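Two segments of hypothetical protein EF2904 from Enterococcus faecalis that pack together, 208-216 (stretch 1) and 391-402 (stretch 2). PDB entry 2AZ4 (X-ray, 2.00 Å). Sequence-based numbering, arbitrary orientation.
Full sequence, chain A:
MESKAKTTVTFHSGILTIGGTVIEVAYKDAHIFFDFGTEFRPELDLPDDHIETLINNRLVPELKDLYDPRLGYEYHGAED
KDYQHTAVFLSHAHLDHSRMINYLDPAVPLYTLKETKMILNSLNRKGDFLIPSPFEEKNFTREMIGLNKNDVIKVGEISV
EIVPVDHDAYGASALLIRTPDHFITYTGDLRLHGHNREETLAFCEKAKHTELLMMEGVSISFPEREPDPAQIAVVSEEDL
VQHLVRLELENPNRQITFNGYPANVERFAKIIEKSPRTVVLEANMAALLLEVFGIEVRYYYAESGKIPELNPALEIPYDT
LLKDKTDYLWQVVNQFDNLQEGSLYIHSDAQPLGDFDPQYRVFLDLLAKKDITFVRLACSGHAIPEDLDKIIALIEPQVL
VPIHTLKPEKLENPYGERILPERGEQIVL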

ATOM      1  N   LYS A 208     -10.450   7.197  19.661  1.00 22.43           N
ATOM      2  CA  LYS A 208     -10.311   8.114  20.803  1.00 23.93           C
ATOM      3  C   LYS A 208      -9.962   7.349  22.098  1.00 23.24           C
ATOM      4  O   LYS A 208     -10.635   6.385  22.428  1.00 23.49           O
ATOM      5  CB  LYS A 208     -11.631   8.867  21.008  1.00 23.62           C
ATOM      6  CG  LYS A 208     -11.531  10.114  21.890  1.00 27.06           C
ATOM      7  CD  LYS A 208     -11.355  11.376  21.061  1.00 28.46           C
ATOM      8  CE  LYS A 208     -10.859  12.512  21.946  1.00 30.63           C
ATOM      9  NZ  LYS A 208     -10.551  13.738  21.163  1.00 32.86           N
ATOM     10  N   HIS A 209      -8.917   7.776  22.799  1.00 24.18           N
ATOM     11  CA  HIS A 209      -8.601   7.277  24.154  1.00 25.07           C
ATOM     12  C   HIS A 209      -8.102   5.827  24.169  1.00 25.63           C
ATOM     13  O   HIS A 209      -8.138   5.148  25.218  1.00 25.37           O
ATOM     14  CB  HIS A 209      -9.818   7.425  25.097  1.00 25.39           C
ATOM     15  CG  HIS A 209     -10.292   8.836  25.253  1.00 26.46           C
ATOM     16  ND1 HIS A 209     -11.630   9.165  25.370  1.00 27.68           N
ATOM     17  CD2 HIS A 209      -9.608  10.005  25.331  1.00 25.90           C
ATOM     18  CE1 HIS A 209     -11.747  10.475  25.503  1.00 27.44           C
ATOM     19  NE2 HIS A 209     -10.536  11.005  25.495  1.00 28.20           N
ATOM     20  N   THR A 210      -7.635   5.344  23.013  1.00 25.43           N
ATOM     21  CA  THR A 210      -7.089   3.996  22.943  1.00 25.34           C
ATOM     22  C   THR A 210      -5.918   3.829  23.907  1.00 25.03           C
ATOM     23  O   THR A 210      -5.122   4.749  24.089  1.00 25.44           O
ATOM     24  CB  THR A 210      -6.686   3.586  21.491  1.00 24.40           C
ATOM     25  OG1 THR A 210      -6.388   2.185  21.459  1.00 25.30           O
ATOM     26  CG2 THR A 210      -5.489   4.358  20.997  1.00 24.16           C
ATOM     27  N   GLU A 211      -5.797   2.651  24.508  1.00 25.21           N
ATOM     28  CA  GLU A 211      -4.717   2.412  25.478  1.00 25.94           C
ATOM     29  C   GLU A 211      -3.371   2.301  24.818  1.00 26.27           C
ATOM     30  O   GLU A 211      -2.351   2.602  25.419  1.00 27.62           O
ATOM     31  CB  GLU A 211      -4.960   1.128  26.240  1.00 26.50           C
ATOM     32  CG  GLU A 211      -6.237   1.139  26.995  1.00 28.83           C
ATOM     33  CD  GLU A 211      -6.579  -0.204  27.571  1.00 32.89           C
ATOM     34  OE1 GLU A 211      -7.804  -0.485  27.652  1.00 33.71           O
ATOM     35  OE2 GLU A 211      -5.633  -0.952  27.943  1.00 32.99           O
ATOM     36  N   LEU A 212      -3.351   1.849  23.571  1.00 25.36           N
ATOM     37  CA  LEU A 212      -2.095   1.671  22.889  1.00 24.88           C
ATOM     38  C   LEU A 212      -2.288   1.917  21.396  1.00 24.70           C
ATOM     39  O   LEU A 212      -2.955   1.129  20.707  1.00 24.74           O
ATOM     40  CB  LEU A 212      -1.561   0.262  23.154  1.00 25.25           C
ATOM     41  CG  LEU A 212      -0.129  -0.022  22.717  1.00 25.69           C
ATOM     42  CD1 LEU A 212       0.865   0.457  23.792  1.00 25.95           C
ATOM     43  CD2 LEU A 212       0.005  -1.516  22.488  1.00 25.29           C
ATOM     44  N   LEU A 213      -1.714   3.023  20.922  1.00 23.74           N
ATOM     45  CA  LEU A 213      -1.779   3.423  19.527  1.00 23.13           C
ATOM     46  C   LEU A 213      -0.485   3.061  18.809  1.00 21.77           C
ATOM     47  O   LEU A 213       0.546   3.705  19.018  1.00 22.35           O
ATOM     48  CB  LEU A 213      -2.038   4.933  19.417  1.00 22.66           C
ATOM     49  CG  LEU A 213      -2.117   5.542  18.001  1.00 23.31           C
ATOM     50  CD1 LEU A 213      -3.237   4.883  17.254  1.00 22.02           C
ATOM     51  CD2 LEU A 213      -2.374   7.049  18.075  1.00 23.05           C
ATOM     52  N   MET A 214      -0.559   2.033  17.969  1.00 20.58           N
ATOM     53  CA  MET A 214       0.543   1.597  17.123  1.00 19.69           C
ATOM     54  C   MET A 214       0.443   2.338  15.786  1.00 20.63           C
ATOM     55  O   MET A 214      -0.389   2.004  14.953  1.00 21.22           O
ATOM     56  CB  MET A 214       0.527   0.063  16.950  1.00 19.40           C
ATOM     57  CG  MET A 214       0.771  -0.710  18.278  1.00 18.42           C
ATOM     58  SD  MET A 214       0.278  -2.451  18.336  1.00 16.19           S
ATOM     59  CE  MET A 214      -1.492  -2.277  18.179  1.00 20.22           C
ATOM     60  N   MET A 215       1.288   3.352  15.607  1.00 21.63           N
ATOM     61  CA  MET A 215       1.139   4.333  14.531  1.00 22.09           C
ATOM     62  C   MET A 215       2.369   4.511  13.645  1.00 22.65           C
ATOM     63  O   MET A 215       3.492   4.663  14.142  1.00 22.45           O
ATOM     64  CB  MET A 215       0.714   5.689  15.127  1.00 22.47           C
ATOM     65  CG  MET A 215       0.652   6.868  14.135  1.00 22.98           C
ATOM     66  SD  MET A 215      -0.161   8.272  14.937  1.00 22.52           S
ATOM     67  CE  MET A 215      -0.124   9.479  13.616  1.00 21.26           C
ATOM     68  N   GLU A 216       2.136   4.534  12.328  1.00 22.39           N
ATOM     69  CA  GLU A 216       3.172   4.811  11.348  1.00 22.56           C
ATOM     70  C   GLU A 216       3.830   6.188  11.516  1.00 22.68           C
ATOM     71  O   GLU A 216       3.227   7.131  12.063  1.00 21.33           O
ATOM     72  CB  GLU A 216       2.616   4.682   9.917  1.00 23.12           C
ATOM     73  CG  GLU A 216       1.590   5.741   9.574  1.00 22.58           C
ATOM     74  CD  GLU A 216       1.910   6.454   8.277  1.00 24.15           C
ATOM     75  OE1 GLU A 216       1.171   6.248   7.296  1.00 22.10           O
ATOM     76  OE2 GLU A 216       2.892   7.235   8.234  1.00 27.57           O
ATOM     77  N   ILE A 391      -3.311  13.785  14.123  1.00 21.64           N
ATOM     78  CA  ILE A 391      -3.992  12.504  14.327  1.00 21.76           C
ATOM     79  C   ILE A 391      -3.874  12.119  15.796  1.00 21.04           C
ATOM     80  O   ILE A 391      -4.855  11.757  16.411  1.00 20.61           O
ATOM     81  CB  ILE A 391      -3.446  11.397  13.387  1.00 21.30           C
ATOM     82  CG1 ILE A 391      -3.932  11.661  11.947  1.00 23.26           C
ATOM     83  CG2 ILE A 391      -3.863  10.003  13.880  1.00 21.64           C
ATOM     84  CD1 ILE A 391      -3.157  10.900  10.830  1.00 21.55           C
ATOM     85  N   ILE A 392      -2.669  12.234  16.339  1.00 21.80           N
ATOM     86  CA  ILE A 392      -2.409  11.953  17.767  1.00 22.94           C
ATOM     87  C   ILE A 392      -3.254  12.872  18.648  1.00 23.55           C
ATOM     88  O   ILE A 392      -3.862  12.412  19.612  1.00 23.90           O
ATOM     89  CB  ILE A 392      -0.912  12.100  18.106  1.00 23.43           C
ATOM     90  CG1 ILE A 392      -0.084  11.063  17.324  1.00 22.55           C
ATOM     91  CG2 ILE A 392      -0.662  11.984  19.652  1.00 24.28           C
ATOM     92  CD1 ILE A 392       1.363  11.407  17.154  1.00 20.51           C
ATOM     93  N   ALA A 393      -3.336  14.155  18.274  1.00 24.24           N
ATOM     94  CA  ALA A 393      -4.192  15.110  18.990  1.00 24.85           C
ATOM     95  C   ALA A 393      -5.667  14.698  18.988  1.00 25.74           C
ATOM     96  O   ALA A 393      -6.319  14.744  20.032  1.00 26.21           O
ATOM     97  CB  ALA A 393      -4.006  16.536  18.452  1.00 25.04           C
ATOM     98  N   LEU A 394      -6.199  14.272  17.838  1.00 25.67           N
ATOM     99  CA  LEU A 394      -7.589  13.817  17.778  1.00 26.05           C
ATOM    100  C   LEU A 394      -7.865  12.559  18.594  1.00 25.95           C
ATOM    101  O   LEU A 394      -8.932  12.435  19.193  1.00 26.56           O
ATOM    102  CB  LEU A 394      -8.068  13.639  16.328  1.00 26.36           C
ATOM    103  CG  LEU A 394      -8.285  14.899  15.486  1.00 26.64           C
ATOM    104  CD1 LEU A 394      -8.175  14.535  14.017  1.00 28.96           C
ATOM    105  CD2 LEU A 394      -9.625  15.531  15.796  1.00 26.78           C
ATOM    106  N   ILE A 395      -6.907  11.640  18.637  1.00 25.75           N
ATOM    107  CA  ILE A 395      -7.098  10.368  19.344  1.00 25.85           C
ATOM    108  C   ILE A 395      -6.808  10.459  20.859  1.00 26.06           C
ATOM    109  O   ILE A 395      -7.526   9.868  21.655  1.00 26.14           O
ATOM    110  CB  ILE A 395      -6.219   9.251  18.714  1.00 25.42           C
ATOM    111  CG1 ILE A 395      -6.758   8.858  17.334  1.00 25.95           C
ATOM    112  CG2 ILE A 395      -6.103   8.040  19.631  1.00 25.52           C
ATOM    113  CD1 ILE A 395      -5.735   8.126  16.468  1.00 23.40           C
ATOM    114  N   GLU A 396      -5.755  11.191  21.223  1.00 26.73           N
ATOM    115  CA  GLU A 396      -5.286  11.325  22.623  1.00 27.91           C
ATOM    116  C   GLU A 396      -4.979   9.934  23.195  1.00 27.30           C
ATOM    117  O   GLU A 396      -5.685   9.451  24.092  1.00 27.50           O
ATOM    118  CB  GLU A 396      -6.279  12.117  23.505  1.00 27.98           C
ATOM    119  CG  GLU A 396      -6.707  13.508  22.958  1.00 28.66           C
ATOM    120  CD  GLU A 396      -7.559  14.293  23.968  1.00 29.54           C
ATOM    121  OE1 GLU A 396      -7.077  14.472  25.106  1.00 30.11           O
ATOM    122  OE2 GLU A 396      -8.709  14.714  23.646  1.00 33.24           O
ATOM    123  N   PRO A 397      -3.944   9.268  22.638  1.00 27.18           N
ATOM    124  CA  PRO A 397      -3.615   7.914  23.050  1.00 27.30           C
ATOM    125  C   PRO A 397      -2.966   7.920  24.446  1.00 27.19           C
ATOM    126  O   PRO A 397      -2.182   8.816  24.759  1.00 26.27           O
ATOM    127  CB  PRO A 397      -2.602   7.468  21.988  1.00 26.64           C
ATOM    128  CG  PRO A 397      -1.920   8.725  21.583  1.00 26.83           C
ATOM    129  CD  PRO A 397      -3.020   9.758  21.596  1.00 26.37           C
ATOM    130  N   GLN A 398      -3.319   6.932  25.268  1.00 27.42           N
ATOM    131  CA  GLN A 398      -2.735   6.799  26.589  1.00 27.23           C
ATOM    132  C   GLN A 398      -1.263   6.444  26.448  1.00 27.60           C
ATOM    133  O   GLN A 398      -0.401   6.992  27.151  1.00 27.47           O
ATOM    134  CB  GLN A 398      -3.489   5.751  27.394  1.00 27.70           C
ATOM    135  CG  GLN A 398      -4.944   6.118  27.686  1.00 28.24           C
ATOM    136  CD  GLN A 398      -5.699   4.993  28.348  1.00 30.48           C
ATOM    137  OE1 GLN A 398      -5.255   4.445  29.347  1.00 30.44           O
ATOM    138  NE2 GLN A 398      -6.844   4.627  27.782  1.00 31.01           N
ATOM    139  N   VAL A 399      -0.983   5.525  25.524  1.00 27.07           N
ATOM    140  CA  VAL A 399       0.375   5.134  25.185  1.00 26.30           C
ATOM    141  C   VAL A 399       0.507   5.115  23.663  1.00 25.84           C
ATOM    142  O   VAL A 399      -0.334   4.539  22.965  1.00 25.79           O
ATOM    143  CB  VAL A 399       0.745   3.732  25.728  1.00 26.40           C
ATOM    144  CG1 VAL A 399       2.207   3.436  25.428  1.00 25.56           C
ATOM    145  CG2 VAL A 399       0.473   3.605  27.255  1.00 27.51           C
ATOM    146  N   LEU A 400       1.566   5.745  23.168  1.00 25.55           N
ATOM    147  CA  LEU A 400       1.869   5.812  21.737  1.00 25.43           C
ATOM    148  C   LEU A 400       3.061   4.918  21.426  1.00 25.32           C
ATOM    149  O   LEU A 400       4.089   4.982  22.125  1.00 24.76           O
ATOM    150  CB  LEU A 400       2.183   7.268  21.360  1.00 25.17           C
ATOM    151  CG  LEU A 400       2.135   7.913  19.956  1.00 24.97           C
ATOM    152  CD1 LEU A 400       3.484   8.459  19.558  1.00 21.65           C
ATOM    153  CD2 LEU A 400       1.470   7.095  18.822  1.00 22.84           C
ATOM    154  N   VAL A 401       2.932   4.086  20.381  1.00 24.01           N
ATOM    155  CA  VAL A 401       4.046   3.278  19.907  1.00 23.64           C
ATOM    156  C   VAL A 401       4.381   3.620  18.446  1.00 24.04           C
ATOM    157  O   VAL A 401       3.679   3.148  17.550  1.00 24.30           O
ATOM    158  CB  VAL A 401       3.712   1.744  19.982  1.00 23.52           C
ATOM    159  CG1 VAL A 401       4.943   0.893  19.624  1.00 22.20           C
ATOM    160  CG2 VAL A 401       3.178   1.369  21.320  1.00 24.14           C
ATOM    161  N   PRO A 402       5.425   4.449  18.190  1.00 23.99           N
ATOM    162  CA  PRO A 402       5.802   4.627  16.793  1.00 24.27           C
ATOM    163  C   PRO A 402       6.296   3.327  16.153  1.00 24.57           C
ATOM    164  O   PRO A 402       7.041   2.549  16.783  1.00 24.59           O
ATOM    165  CB  PRO A 402       6.937   5.654  16.860  1.00 24.79           C
ATOM    166  CG  PRO A 402       6.720   6.367  18.196  1.00 23.67           C
ATOM    167  CD  PRO A 402       6.256   5.283  19.080  1.00 23.78           C
TER
HETATM  168  O   HOH W   1     -10.679  13.692  26.082  1.00 27.77           O

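Backbone hydrogen bonds define a parallel strand pairing. Leu213 N donates to Val399 O (2.9 Å, 172° at the hydrogen), Val401 N to Leu213 O (2.8 Å, 173°) and Met215 N to Val401 O (3.1 Å, 166°); the strand axes diverge by 21°. Pro402 has no amide hydrogen to offer, but its CA lies 3.5 Å from Met215 O in a CA-H...O contact. Before the strands, Gln398 N donates to Thr210 O (3.1 Å, 169°) and His209 N to Ile395 O (2.8 Å, 169°), tying the loop to the helix end.

Polar side chains cluster at this more exposed end. Gln398 NE2 donates to His209 O (2.9 Å). Lys208 starts away from stretch 2, yet its long chain returns NZ to Leu394 O (2.9 Å) and, in a salt bridge with a weak hydrogen bond, to Glu396 OE2 (3.2 Å). Water 1 links His209 NE2 (2.8 Å) to Glu396 OE2 (3.3 Å).

Apolar packing covers both sheet faces. Leu213, Met215 and Leu400 share the face bearing the helix: Leu213 CD2 meets Ile395 CD1 at 3.9 Å, and the extended, all-t Met215 brings SD within 3.7 Å of Ile392 CG1 and CE within 3.8 Å of Ile391 CG2. On the other face, Met214 CG lies 4.2 Å from Val401 CB. Together the stretches bury 910 Å².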